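PDB 5UJC: MMACHC-like protein from Caenorhabditis elegans, which binds vitamin B12 and probably removes the upper ligand of cyanocobalamin and alkylcobalamins, using a flavin with NADPH or, for alkylcobalamins, glutathione. Local coordinates for residues I179-A185 with P237-Y241; E113-L119 with S188-N194; Y147-F152 with V215-L219; A68-W72 with P93-F97. One frame throughout, in Å; residues are numbered along the deposited sequence. Where two conformers were deposited one is given.

Contact 1 (I179-A185 with P237-Y241)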
loop_
_atom_site.group_PDB
_atom_site.type_symbol
_atom_site.label_atom_id
_atom_site.label_comp_id
_atom_site.label_asym_id
_atom_site.label_seq_id
_atom_site.Cartn_x
_atom_site.Cartn_y
_atom_site.Cartn_z
ATOM N N ILE A 179 8.136 10.121 4.790
ATOM C CA ILE A 179 8.648 10.793 3.585
ATOM C C ILE A 179 7.488 11.263 2.702
ATOM O O ILE A 179 7.496 12.389 2.208
ATOM C CB ILE A 179 9.569 9.861 2.737
ATOM C CG1 ILE A 179 10.710 9.276 3.572
ATOM C CG2 ILE A 179 10.103 10.614 1.546
ATOM C CD1 ILE A 179 11.614 8.326 2.799
ATOM N N TYR A 180 6.493 10.386 2.497
ATOM C CA TYR A 180 5.508 10.573 1.443
ATOM C C TYR A 180 4.147 11.102 1.904
ATOM O O TYR A 180 3.317 11.413 1.064
ATOM C CB TYR A 180 5.308 9.276 0.667
ATOM C CG TYR A 180 6.600 8.740 0.105
ATOM C CD1 TYR A 180 7.291 9.424 -0.866
ATOM C CD2 TYR A 180 7.162 7.577 0.602
ATOM C CE1 TYR A 180 8.514 8.971 -1.346
ATOM C CE2 TYR A 180 8.400 7.136 0.169
ATOM C CZ TYR A 180 9.074 7.835 -0.820
ATOM O OH TYR A 180 10.303 7.396 -1.292
ATOM N N GLY A 181 3.913 11.240 3.219
ATOM C CA GLY A 181 2.576 11.629 3.695
ATOM C C GLY A 181 1.588 10.566 3.258
ATOM O O GLY A 181 1.741 9.403 3.603
ATOM N N GLY A 182 0.590 10.972 2.473
ATOM C CA GLY A 182 -0.353 10.045 1.876
ATOM C C GLY A 182 -0.083 9.712 0.405
ATOM O O GLY A 182 -0.925 9.076 -0.245
ATOM N N HIS A 183 1.093 10.084 -0.101
ATOM C CA HIS A 183 1.479 9.829 -1.482
ATOM C C HIS A 183 2.189 8.467 -1.576
ATOM O O HIS A 183 3.354 8.356 -1.982
ATOM C CB HIS A 183 2.381 10.938 -1.957
ATOM C CG HIS A 183 1.724 12.271 -1.989
ATOM N ND1 HIS A 183 0.991 12.712 -3.076
ATOM C CD2 HIS A 183 1.727 13.289 -1.094
ATOM C CE1 HIS A 183 0.549 13.923 -2.823
ATOM N NE2 HIS A 183 0.986 14.296 -1.632
ATOM N N PHE A 184 1.475 7.440 -1.152
ATOM C CA PHE A 184 1.995 6.083 -1.165
ATOM C C PHE A 184 0.798 5.137 -1.024
ATOM O O PHE A 184 -0.320 5.591 -0.734
ATOM C CB PHE A 184 2.991 5.855 0.012
ATOM C CG PHE A 184 2.318 5.548 1.332
ATOM C CD1 PHE A 184 1.751 6.558 2.110
ATOM C CD2 PHE A 184 2.245 4.253 1.793
ATOM C CE1 PHE A 184 1.095 6.252 3.303
ATOM C CE2 PHE A 184 1.578 3.940 2.981
ATOM C CZ PHE A 184 1.014 4.948 3.740
ATOM N N ALA A 185 1.034 3.832 -1.192
ATOM C CA ALA A 185 0.020 2.840 -0.902
ATOM C C ALA A 185 0.639 1.581 -0.374
ATOM O O ALA A 185 1.756 1.232 -0.736
ATOM C CB ALA A 185 -0.787 2.534 -2.154
ATOM N N PRO A 237 4.830 16.441 2.980
ATOM C CA PRO A 237 5.813 15.706 2.204
ATOM C C PRO A 237 6.364 16.553 1.037
ATOM O O PRO A 237 5.626 17.335 0.443
ATOM C CB PRO A 237 5.000 14.517 1.665
ATOM C CG PRO A 237 3.606 15.024 1.595
ATOM C CD PRO A 237 3.460 15.912 2.780
ATOM N N THR A 238 7.615 16.336 0.673
ATOM C CA THR A 238 8.169 16.957 -0.561
ATOM C C THR A 238 8.188 16.015 -1.746
ATOM O O THR A 238 8.257 16.476 -2.899
ATOM C CB THR A 238 9.582 17.495 -0.329
ATOM O OG1 THR A 238 10.414 16.454 0.188
ATOM C CG2 THR A 238 9.540 18.650 0.646
ATOM N N ARG A 239 8.084 14.693 -1.476
ATOM C CA ARG A 239 8.010 13.697 -2.534
ATOM C C ARG A 239 6.561 13.217 -2.651
ATOM O O ARG A 239 5.991 12.683 -1.698
ATOM C CB ARG A 239 8.979 12.546 -2.253
ATOM C CG ARG A 239 10.445 12.999 -2.193
ATOM C CD ARG A 239 11.361 11.922 -1.639
ATOM N NE ARG A 239 11.549 10.828 -2.584
ATOM C CZ ARG A 239 12.142 9.676 -2.288
ATOM N NH1 ARG A 239 12.621 9.464 -1.071
ATOM N NH2 ARG A 239 12.234 8.733 -3.199
ATOM N N ARG A 240 5.947 13.506 -3.803
ATOM C CA ARG A 240 4.503 13.445 -3.959
ATOM C C ARG A 240 4.127 12.748 -5.260
ATOM O O ARG A 240 4.939 12.646 -6.180
ATOM C CB ARG A 240 3.937 14.882 -3.966
ATOM C CG ARG A 240 4.216 15.641 -2.683
ATOM C CD ARG A 240 3.912 17.121 -2.781
ATOM N NE ARG A 240 2.492 17.391 -2.867
ATOM C CZ ARG A 240 1.860 17.849 -3.947
ATOM N NH1 ARG A 240 2.506 18.074 -5.099
ATOM N NH2 ARG A 240 0.567 18.065 -3.884
ATOM N N TYR A 241 2.907 12.240 -5.320
ATOM C CA TYR A 241 2.333 11.779 -6.575
ATOM C C TYR A 241 2.353 12.928 -7.603
ATOM O O TYR A 241 2.092 14.081 -7.257
ATOM C CB TYR A 241 0.885 11.365 -6.394
ATOM C CG TYR A 241 0.585 10.006 -5.714
ATOM C CD1 TYR A 241 1.580 9.184 -5.213
ATOM C CD2 TYR A 241 -0.720 9.568 -5.618
ATOM C CE1 TYR A 241 1.266 7.939 -4.654
ATOM C CE2 TYR A 241 -1.041 8.322 -5.097
ATOM C CZ TYR A 241 -0.048 7.512 -4.621
ATOM O OH TYR A 241 -0.368 6.259 -4.103
HETATM O O HOH W 1 9.147 14.336 1.351
#
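Two loops with no regular secondary structure can still fit closely when one side chain is packed on several sides by the other segment, and His183 illustrates the principle. Of all residues here it has the most surface covered. Arg240 lies over one face of its imidazole, with CB of Arg240 3.7 Å from the ring centroid and almost on the ring normal, a CH-pi contact. CG of Pro237 reaches the ring edge, 3.7 Å from CD2 of His183. The imidazole in turn points its own edge at the face of Tyr241 in an offset edge-to-face pair, centroids 5.5 Å apart and planes at 73°, while CA of His183 makes a CH-pi contact over that same phenol ring. Earlier in the loop that carries 237-241, Asp233 accepts a hydrogen bond from NE2 of His183 and forms a salt bridge with Arg240, so that one carboxylate serves both side chains. Arg239, the second most covered residue, runs along Ile179, its CD 3.7 Å from CG2 of Ile179, and places one face of its guanidinium against OH of Tyr180. A water bridges O of Ile179 and N of Thr238. A CB on Gly181 would collide with CG of Pro237. The 179-185 loop makes a type II' beta turn from Tyr180 to His183, with Gly181 at its positive-phi position and an inverse gamma turn centred on His183, and delivers Phe184 and Ala185 to the methylcobalamin pocket.

Contact 2 (E113-L119 with S188-N194)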
loop_
_atom_site.group_PDB
_atom_site.type_symbol
_atom_site.label_atom_id
_atom_site.label_comp_id
_atom_site.label_asym_id
_atom_site.label_seq_id
_atom_site.Cartn_x
_atom_site.Cartn_y
_atom_site.Cartn_z
ATOM N N GLU A 113 14.262 -18.538 -0.265
ATOM C CA GLU A 113 13.306 -19.152 0.688
ATOM C C GLU A 113 12.090 -19.630 -0.086
ATOM O O GLU A 113 11.345 -18.820 -0.631
ATOM C CB GLU A 113 12.880 -18.156 1.784
ATOM C CG GLU A 113 11.920 -18.757 2.830
ATOM C CD GLU A 113 12.519 -19.941 3.616
ATOM O OE1 GLU A 113 11.730 -20.773 4.097
ATOM O OE2 GLU A 113 13.757 -20.025 3.754
ATOM N N GLU A 114 11.961 -20.950 -0.248
ATOM C CA GLU A 114 10.966 -21.496 -1.179
ATOM C C GLU A 114 9.523 -21.345 -0.689
ATOM O O GLU A 114 8.613 -21.221 -1.489
ATOM C CB GLU A 114 11.281 -22.958 -1.523
ATOM C CG GLU A 114 10.998 -23.963 -0.435
ATOM C CD GLU A 114 11.404 -25.387 -0.854
ATOM O OE1 GLU A 114 11.763 -25.576 -2.034
ATOM O OE2 GLU A 114 11.378 -26.308 -0.007
ATOM N N ASN A 115 9.342 -21.294 0.628
ATOM C CA ASN A 115 7.998 -21.310 1.241
ATOM C C ASN A 115 7.567 -19.913 1.684
ATOM O O ASN A 115 8.107 -19.372 2.633
ATOM C CB ASN A 115 8.012 -22.263 2.455
ATOM C CG ASN A 115 6.653 -22.394 3.133
ATOM O OD1 ASN A 115 5.643 -21.852 2.669
ATOM N ND2 ASN A 115 6.621 -23.146 4.229
ATOM N N PHE A 116 6.639 -19.305 0.948
ATOM C CA PHE A 116 6.051 -18.059 1.374
ATOM C C PHE A 116 4.645 -17.884 0.840
ATOM O O PHE A 116 4.260 -18.489 -0.158
ATOM C CB PHE A 116 6.921 -16.840 0.991
ATOM C CG PHE A 116 7.245 -16.748 -0.472
ATOM C CD1 PHE A 116 8.393 -17.377 -0.990
ATOM C CD2 PHE A 116 6.450 -16.010 -1.332
ATOM C CE1 PHE A 116 8.715 -17.270 -2.326
ATOM C CE2 PHE A 116 6.773 -15.911 -2.678
ATOM C CZ PHE A 116 7.900 -16.553 -3.174
ATOM N N GLU A 117 3.872 -17.087 1.559
ATOM C CA GLU A 117 2.522 -16.698 1.156
ATOM C C GLU A 117 2.512 -15.222 0.819
ATOM O O GLU A 117 3.288 -14.436 1.387
ATOM C CB GLU A 117 1.552 -16.945 2.316
ATOM C CG GLU A 117 1.511 -18.397 2.784
ATOM C CD GLU A 117 0.967 -19.351 1.727
ATOM O OE1 GLU A 117 0.112 -18.927 0.910
ATOM O OE2 GLU A 117 1.366 -20.530 1.737
ATOM N N ILE A 118 1.666 -14.844 -0.127
ATOM C CA ILE A 118 1.533 -13.443 -0.522
ATOM C C ILE A 118 0.085 -13.012 -0.356
ATOM O O ILE A 118 -0.829 -13.684 -0.855
ATOM C CB ILE A 118 1.967 -13.183 -2.009
ATOM C CG1 ILE A 118 3.355 -13.774 -2.312
ATOM C CG2 ILE A 118 1.894 -11.673 -2.297
ATOM C CD1 ILE A 118 3.883 -13.422 -3.699
ATOM N N LEU A 119 -0.120 -11.915 0.383
ATOM C CA LEU A 119 -1.449 -11.313 0.564
ATOM C C LEU A 119 -1.397 -9.893 0.065
ATOM O O LEU A 119 -0.486 -9.169 0.397
ATOM C CB LEU A 119 -1.825 -11.313 2.071
ATOM C CG LEU A 119 -2.050 -12.691 2.685
ATOM C CD1 LEU A 119 -2.324 -12.551 4.180
ATOM C CD2 LEU A 119 -3.213 -13.426 2.004
ATOM N N SER A 188 1.459 -5.322 -0.623
ATOM C CA SER A 188 1.471 -6.756 -0.348
ATOM C C SER A 188 2.187 -7.053 0.950
ATOM O O SER A 188 3.035 -6.286 1.403
ATOM C CB SER A 188 2.156 -7.560 -1.494
ATOM O OG SER A 188 1.546 -7.327 -2.745
ATOM N N VAL A 189 1.843 -8.185 1.547
ATOM C CA VAL A 189 2.604 -8.739 2.630
ATOM C C VAL A 189 3.037 -10.147 2.253
ATOM O O VAL A 189 2.235 -10.946 1.769
ATOM C CB VAL A 189 1.788 -8.780 3.941
ATOM C CG1 VAL A 189 2.476 -9.654 4.979
ATOM C CG2 VAL A 189 1.562 -7.367 4.492
ATOM N N LEU A 190 4.320 -10.408 2.435
ATOM C CA LEU A 190 4.909 -11.735 2.275
ATOM C C LEU A 190 5.100 -12.352 3.641
ATOM O O LEU A 190 5.630 -11.701 4.544
ATOM C CB LEU A 190 6.258 -11.634 1.584
ATOM C CG LEU A 190 6.330 -10.872 0.276
ATOM C CD1 LEU A 190 7.758 -10.816 -0.217
ATOM C CD2 LEU A 190 5.442 -11.443 -0.774
ATOM N N ILE A 191 4.618 -13.572 3.814
ATOM C CA ILE A 191 4.761 -14.273 5.087
ATOM C C ILE A 191 5.616 -15.513 4.842
ATOM O O ILE A 191 5.381 -16.241 3.901
ATOM C CB ILE A 191 3.387 -14.679 5.650
ATOM C CG1 ILE A 191 2.482 -13.435 5.783
ATOM C CG2 ILE A 191 3.544 -15.386 7.013
ATOM C CD1 ILE A 191 1.057 -13.728 6.241
ATOM N N PHE A 192 6.603 -15.731 5.717
ATOM C CA PHE A 192 7.577 -16.830 5.580
ATOM C C PHE A 192 7.421 -17.810 6.743
ATOM O O PHE A 192 8.048 -17.644 7.793
ATOM C CB PHE A 192 8.970 -16.258 5.543
ATOM C CG PHE A 192 9.187 -15.297 4.401
ATOM C CD1 PHE A 192 9.596 -15.754 3.166
ATOM C CD2 PHE A 192 8.929 -13.942 4.554
ATOM C CE1 PHE A 192 9.737 -14.875 2.107
ATOM C CE2 PHE A 192 9.080 -13.067 3.480
ATOM C CZ PHE A 192 9.475 -13.541 2.271
ATOM N N PRO A 193 6.556 -18.826 6.575
ATOM C CA PRO A 193 6.176 -19.634 7.732
ATOM C C PRO A 193 7.324 -20.390 8.384
ATOM O O PRO A 193 7.215 -20.751 9.561
ATOM C CB PRO A 193 5.144 -20.625 7.146
ATOM C CG PRO A 193 4.604 -19.942 5.949
ATOM C CD PRO A 193 5.758 -19.163 5.382
ATOM N N ASN A 194 8.406 -20.644 7.634
ATOM C CA ASN A 194 9.553 -21.386 8.177
ATOM C C ASN A 194 10.678 -20.502 8.698
ATOM O O ASN A 194 11.718 -21.018 9.102
ATOM C CB ASN A 194 10.118 -22.355 7.114
ATOM C CG ASN A 194 9.099 -23.383 6.661
ATOM O OD1 ASN A 194 8.991 -23.687 5.472
ATOM N ND2 ASN A 194 8.337 -23.911 7.602
HETATM O O HOH W 2 9.292 -19.778 5.061
#
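Four backbone hydrogen bonds join residues 117-119 to 188-192 as antiparallel strands: N of Glu117 to O of Ile191 and N of Ile191 to O of Glu117, both 2.9 Å, then N of Leu119 to O of Val189 at 2.9 Å and N of Val189 to O of Leu119 at 2.8 Å. Between these two hydrogen-bonded pairs sits the non-hydrogen-bonded pair Ile118-Leu190. Beyond the ladder, ND2 of Asn115 donates to OD1 of Asn194 (2.7 Å), and a water links Glu113, Asn115 and Asn194 where the chain turns at Pro193. Packing follows the two faces of the sheet. On one, CG1 of Ile118 meets CD2 of Leu190 at 3.5 Å; Phe116 and Phe192, whose rings meet obliquely, continue this side, which helices 93-109 and 5-18 cover. On the other, CD1 of Leu119 touches CD1 of Ile191 at 4.1 Å. Strand 117-120 is thereby added as an outermost strand of a four-stranded antiparallel sheet, consistent with the alpha+beta fold of the FMN-dependent nitroreductase clan to which the family is assigned.

Contact 3 (Y147-F152 with V215-L219)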
loop_
_atom_site.group_PDB
_atom_site.type_symbol
_atom_site.label_atom_id
_atom_site.label_comp_id
_atom_site.label_asym_id
_atom_site.label_seq_id
_atom_site.Cartn_x
_atom_site.Cartn_y
_atom_site.Cartn_z
ATOM N N TYR A 147 -3.496 6.661 11.870
ATOM C CA TYR A 147 -4.399 7.529 12.597
ATOM C C TYR A 147 -5.812 6.960 12.533
ATOM O O TYR A 147 -6.456 6.948 11.455
ATOM C CB TYR A 147 -4.336 8.958 12.026
ATOM C CG TYR A 147 -3.018 9.591 12.281
ATOM C CD1 TYR A 147 -2.727 10.153 13.505
ATOM C CD2 TYR A 147 -2.019 9.581 11.317
ATOM C CE1 TYR A 147 -1.477 10.624 13.790
ATOM C CE2 TYR A 147 -0.754 10.088 11.583
ATOM C CZ TYR A 147 -0.477 10.573 12.833
ATOM O OH TYR A 147 0.786 11.047 13.131
ATOM N N GLN A 148 -6.295 6.474 13.686
ATOM C CA GLN A 148 -7.550 5.758 13.737
ATOM C C GLN A 148 -8.619 6.637 14.389
ATOM O O GLN A 148 -8.372 7.204 15.440
ATOM C CB GLN A 148 -7.374 4.492 14.567
ATOM C CG GLN A 148 -6.306 3.561 14.019
ATOM C CD GLN A 148 -6.392 2.172 14.609
ATOM O OE1 GLN A 148 -7.421 1.503 14.510
ATOM N NE2 GLN A 148 -5.321 1.733 15.218
ATOM N N PRO A 149 -9.841 6.707 13.793
ATOM C CA PRO A 149 -10.855 7.577 14.376
ATOM C C PRO A 149 -11.155 7.269 15.847
ATOM O O PRO A 149 -11.393 8.200 16.640
ATOM C CB PRO A 149 -12.084 7.312 13.509
ATOM C CG PRO A 149 -11.521 6.936 12.176
ATOM C CD PRO A 149 -10.252 6.199 12.464
ATOM N N CYS A 150 -11.109 5.986 16.217
ATOM C CA CYS A 150 -11.401 5.565 17.615
ATOM C C CYS A 150 -10.374 6.093 18.623
ATOM O O CYS A 150 -10.633 6.077 19.829
ATOM C CB CYS A 150 -11.476 4.018 17.724
ATOM S SG CYS A 150 -9.918 3.120 17.346
ATOM N N HIS A 151 -9.187 6.515 18.134
ATOM C CA HIS A 151 -8.153 7.104 19.011
ATOM C C HIS A 151 -8.258 8.634 19.178
ATOM O O HIS A 151 -7.436 9.238 19.875
ATOM C CB HIS A 151 -6.750 6.742 18.498
ATOM C CG HIS A 151 -6.419 5.287 18.608
ATOM N ND1 HIS A 151 -5.447 4.690 17.835
ATOM C CD2 HIS A 151 -6.925 4.310 19.399
ATOM C CE1 HIS A 151 -5.363 3.410 18.147
ATOM N NE2 HIS A 151 -6.250 3.153 19.092
ATOM N N PHE A 152 -9.255 9.247 18.528
ATOM C CA PHE A 152 -9.416 10.701 18.535
ATOM C C PHE A 152 -10.846 11.120 18.945
ATOM O O PHE A 152 -11.353 12.161 18.549
ATOM C CB PHE A 152 -8.963 11.270 17.182
ATOM C CG PHE A 152 -7.484 11.112 16.954
ATOM C CD1 PHE A 152 -6.589 12.047 17.487
ATOM C CD2 PHE A 152 -6.964 9.936 16.408
ATOM C CE1 PHE A 152 -5.218 11.850 17.397
ATOM C CE2 PHE A 152 -5.589 9.734 16.323
ATOM C CZ PHE A 152 -4.720 10.691 16.836
ATOM N N VAL A 215 -5.306 15.907 13.012
ATOM C CA VAL A 215 -5.659 14.515 12.705
ATOM C C VAL A 215 -7.106 14.427 12.283
ATOM O O VAL A 215 -7.436 13.798 11.263
ATOM C CB VAL A 215 -5.396 13.573 13.910
ATOM C CG1 VAL A 215 -5.882 12.159 13.609
ATOM C CG2 VAL A 215 -3.924 13.569 14.283
ATOM N N ARG A 216 -8.001 15.080 13.039
ATOM C CA ARG A 216 -9.415 14.994 12.703
ATOM C C ARG A 216 -9.703 15.641 11.330
ATOM O O ARG A 216 -10.466 15.097 10.533
ATOM C CB ARG A 216 -10.298 15.604 13.812
ATOM C CG ARG A 216 -10.355 14.753 15.086
ATOM C CD ARG A 216 -11.366 15.270 16.113
ATOM N NE ARG A 216 -10.766 16.302 16.914
ATOM C CZ ARG A 216 -10.102 16.109 18.072
ATOM N NH1 ARG A 216 -9.538 17.135 18.663
ATOM N NH2 ARG A 216 -10.003 14.887 18.637
ATOM N N THR A 217 -9.026 16.742 11.031
ATOM C CA THR A 217 -9.177 17.393 9.727
ATOM C C THR A 217 -8.673 16.476 8.607
ATOM O O THR A 217 -9.317 16.337 7.573
ATOM C CB THR A 217 -8.449 18.731 9.684
ATOM O OG1 THR A 217 -8.988 19.579 10.694
ATOM C CG2 THR A 217 -8.619 19.411 8.331
ATOM N N ALA A 218 -7.524 15.846 8.828
ATOM C CA ALA A 218 -6.949 14.934 7.824
ATOM C C ALA A 218 -7.911 13.777 7.548
ATOM O O ALA A 218 -8.124 13.385 6.380
ATOM C CB ALA A 218 -5.605 14.408 8.297
ATOM N N LEU A 219 -8.499 13.224 8.614
ATOM C CA LEU A 219 -9.400 12.114 8.451
ATOM C C LEU A 219 -10.686 12.509 7.720
ATOM O O LEU A 219 -11.213 11.719 6.910
ATOM C CB LEU A 219 -9.712 11.454 9.799
ATOM C CG LEU A 219 -8.544 10.696 10.443
ATOM C CD1 LEU A 219 -8.848 10.267 11.853
ATOM C CD2 LEU A 219 -8.169 9.526 9.613
#
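A helix can be docked against an irregular loop by a few projecting side chains, and here two residues one turn apart, Val215 and Leu219, supply the bumps. The hollow that receives Val215 has an aromatic ring on each of two walls. CG1 of Val215 sits over the face of Phe152, 3.5 Å from the ring centroid and only 6° off the normal, a well-centred CH-pi contact; CG2 of Val215 lies 3.7 Å from CD1 of Tyr147. Val215 and Phe152 are the residues of this contact that bury most, and both direct their CA-to-CB bonds toward the opposing segment. Leu219 fills a second recess, lined by the backbone where strand 145-147 gives way to the 149-151 turn: CD2 of Leu219 lies 3.6 Å from O of Tyr147, and CD1 of Leu219 lies 4.3 Å from CG of Pro149. Past the apolar patch, the long Arg216 side chain reaches back so that its NH2 donates a hydrogen bond to O of Phe152 (3.0 Å), while its NH1 forms a salt bridge with Glu213 within the helix. Tyr147 has its hydroxyl held by backbone nitrogens of Ile208 and Leu209, just ahead of the helix. The CA-to-CB bond of Gln148 points away from the helix, and its OE1 is hydrogen-bonded to methylcobalamin. Helix 212-225 therefore packs behind one wall of the cobalamin pocket, against the loop that carries this ligand-binding glutamine.

Contact 4 (A68-W72 with P93-F97)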
loop_
_atom_site.group_PDB
_atom_site.type_symbol
_atom_site.label_atom_id
_atom_site.label_comp_id
_atom_site.label_asym_id
_atom_site.label_seq_id
_atom_site.Cartn_x
_atom_site.Cartn_y
_atom_site.Cartn_z
ATOM N N ALA A 68 7.801 3.138 -12.820
ATOM C CA ALA A 68 7.783 1.686 -13.151
ATOM C C ALA A 68 6.554 1.293 -13.993
ATOM O O ALA A 68 6.673 0.602 -15.014
ATOM C CB ALA A 68 7.875 0.848 -11.894
ATOM N N PHE A 69 5.393 1.726 -13.569
ATOM C CA PHE A 69 4.171 1.430 -14.273
ATOM C C PHE A 69 4.151 2.101 -15.650
ATOM O O PHE A 69 3.734 1.491 -16.620
ATOM C CB PHE A 69 2.970 1.879 -13.434
ATOM C CG PHE A 69 1.633 1.725 -14.106
ATOM C CD1 PHE A 69 1.131 0.479 -14.442
ATOM C CD2 PHE A 69 0.841 2.833 -14.334
ATOM C CE1 PHE A 69 -0.102 0.368 -15.032
ATOM C CE2 PHE A 69 -0.402 2.704 -14.859
ATOM C CZ PHE A 69 -0.871 1.477 -15.240
ATOM N N ARG A 70 4.657 3.321 -15.728
ATOM C CA ARG A 70 4.754 3.995 -17.011
ATOM C C ARG A 70 5.576 3.163 -18.012
ATOM O O ARG A 70 5.163 2.978 -19.166
ATOM C CB ARG A 70 5.325 5.386 -16.848
ATOM C CG ARG A 70 5.459 6.153 -18.156
ATOM C CD ARG A 70 5.736 7.614 -17.913
ATOM N NE ARG A 70 5.877 8.362 -19.152
ATOM C CZ ARG A 70 5.931 9.681 -19.222
ATOM N NH1 ARG A 70 5.848 10.426 -18.113
ATOM N NH2 ARG A 70 6.040 10.277 -20.401
ATOM N N LYS A 71 6.742 2.650 -17.568
ATOM C CA LYS A 71 7.564 1.794 -18.432
ATOM C C LYS A 71 6.776 0.557 -18.896
ATOM O O LYS A 71 6.851 0.163 -20.074
ATOM C CB LYS A 71 8.834 1.381 -17.720
ATOM C CG LYS A 71 9.835 2.484 -17.571
ATOM C CD LYS A 71 11.067 2.031 -16.807
ATOM C CE LYS A 71 11.878 3.215 -16.286
ATOM N NZ LYS A 71 13.055 2.753 -15.486
ATOM N N TRP A 72 6.011 -0.030 -17.983
ATOM C CA TRP A 72 5.249 -1.218 -18.272
ATOM C C TRP A 72 4.145 -0.911 -19.310
ATOM O O TRP A 72 3.946 -1.679 -20.258
ATOM C CB TRP A 72 4.673 -1.784 -16.966
ATOM C CG TRP A 72 3.866 -3.056 -17.104
ATOM C CD1 TRP A 72 4.312 -4.352 -16.893
ATOM C CD2 TRP A 72 2.449 -3.152 -17.290
ATOM N NE1 TRP A 72 3.267 -5.236 -17.015
ATOM C CE2 TRP A 72 2.113 -4.543 -17.256
ATOM C CE3 TRP A 72 1.434 -2.215 -17.517
ATOM C CZ2 TRP A 72 0.794 -5.007 -17.428
ATOM C CZ3 TRP A 72 0.115 -2.681 -17.685
ATOM C CH2 TRP A 72 -0.188 -4.068 -17.627
ATOM N N PRO A 93 -5.023 -2.615 -15.252
ATOM C CA PRO A 93 -3.600 -2.416 -15.522
ATOM C C PRO A 93 -2.715 -2.356 -14.286
ATOM O O PRO A 93 -1.593 -2.872 -14.325
ATOM C CB PRO A 93 -3.555 -1.107 -16.297
ATOM C CG PRO A 93 -4.875 -0.403 -15.921
ATOM C CD PRO A 93 -5.851 -1.520 -15.765
ATOM N N ILE A 94 -3.189 -1.730 -13.204
ATOM C CA ILE A 94 -2.341 -1.603 -12.023
ATOM C C ILE A 94 -2.058 -3.007 -11.451
ATOM O O ILE A 94 -0.927 -3.343 -11.142
ATOM C CB ILE A 94 -2.975 -0.720 -10.952
ATOM C CG1 ILE A 94 -3.081 0.720 -11.429
ATOM C CG2 ILE A 94 -2.221 -0.808 -9.631
ATOM C CD1 ILE A 94 -1.752 1.451 -11.587
ATOM N N GLN A 95 -3.101 -3.811 -11.319
ATOM C CA GLN A 95 -2.941 -5.163 -10.753
ATOM C C GLN A 95 -2.186 -6.093 -11.681
ATOM O O GLN A 95 -1.380 -6.908 -11.235
ATOM C CB GLN A 95 -4.301 -5.746 -10.394
ATOM C CG GLN A 95 -4.867 -5.084 -9.167
ATOM C CD GLN A 95 -6.297 -5.483 -8.854
ATOM O OE1 GLN A 95 -6.951 -6.221 -9.608
ATOM N NE2 GLN A 95 -6.804 -4.979 -7.740
ATOM N N SER A 96 -2.358 -5.901 -12.966
ATOM C CA SER A 96 -1.601 -6.690 -13.936
ATOM C C SER A 96 -0.085 -6.370 -13.849
ATOM O O SER A 96 0.761 -7.265 -13.852
ATOM C CB SER A 96 -2.124 -6.440 -15.370
ATOM O OG SER A 96 -3.435 -6.930 -15.519
ATOM N N PHE A 97 0.226 -5.088 -13.787
ATOM C CA PHE A 97 1.594 -4.616 -13.586
ATOM C C PHE A 97 2.180 -5.180 -12.291
ATOM O O PHE A 97 3.257 -5.759 -12.302
ATOM C CB PHE A 97 1.612 -3.090 -13.581
ATOM C CG PHE A 97 2.801 -2.495 -12.897
ATOM C CD1 PHE A 97 4.044 -2.486 -13.493
ATOM C CD2 PHE A 97 2.665 -1.949 -11.638
ATOM C CE1 PHE A 97 5.140 -1.914 -12.826
ATOM C CE2 PHE A 97 3.725 -1.417 -10.975
ATOM C CZ PHE A 97 4.965 -1.386 -11.556
#
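Helices that cross steeply can share a core through interlocked aromatic rings, and the near-perpendicular pair 68-72 and 93-97 gives a clear case: their axes lie 10.5 Å apart at closest approach and cross at 95°. Ring-ring contacts come first. Phe97 is placed between Phe69 and Trp72, which lie about one turn apart on helix 62-80. The edge of Phe69 points to the face of Phe97 in an offset edge-to-face pair (centroids 5.5 Å apart, planes at 68°), and the edge of Phe97 points to the face of the five-membered ring of Trp72 (5.4 Å, 73°). CH-pi contacts form the second class. CD1 of Ile94 lies 3.8 Å from the Phe69 ring centroid, CA of Phe69 lies 4.0 Å from that of Phe97, and CA of Phe97 lies 3.9 Å from that of the Trp72 five-membered ring, each over a ring face. Simple apolar touches complete the interface: CB of Ala68 is 3.7 Å from CZ of Phe97, CZ of Phe69 is 3.9 Å from CB of Pro93, and CB of Trp72 is 3.6 Å from CD1 of Phe97. Polar ends find partners elsewhere, NE1 of Trp72 on Asp100 and OG of Ser96 on O of Ser92. With no hydrogen bonds between the segments, cohesion probably comes from dispersion, burial of apolar surface and weak ring electrostatics, so fit depends on the shapes and tilts of the three rings.

Two of the four contacts border the cobalamin pocket, and the other two belong to the surrounding fold. The side chain of Phe184 in contact 1 comes within about 4 Å of methylcobalamin and that of Gln148 in contact 3 within about 3 Å, although the two contact centres are 19 Å apart. The second segment of contact 2 starts three residues after the first segment of contact 1 ends, yet the centres of these contacts are 27 Å apart, on opposite sides of the chain's centre. In contact 2 the side chain of Leu119 is about 8 Å from the bound methylcobalamin (COB), and in contact 4 that of Ile94 is about 9 Å from it. Contact 4, centred 32 Å from contact 3, leads toward contact 2, since strand 117-120 follows helix 93-109.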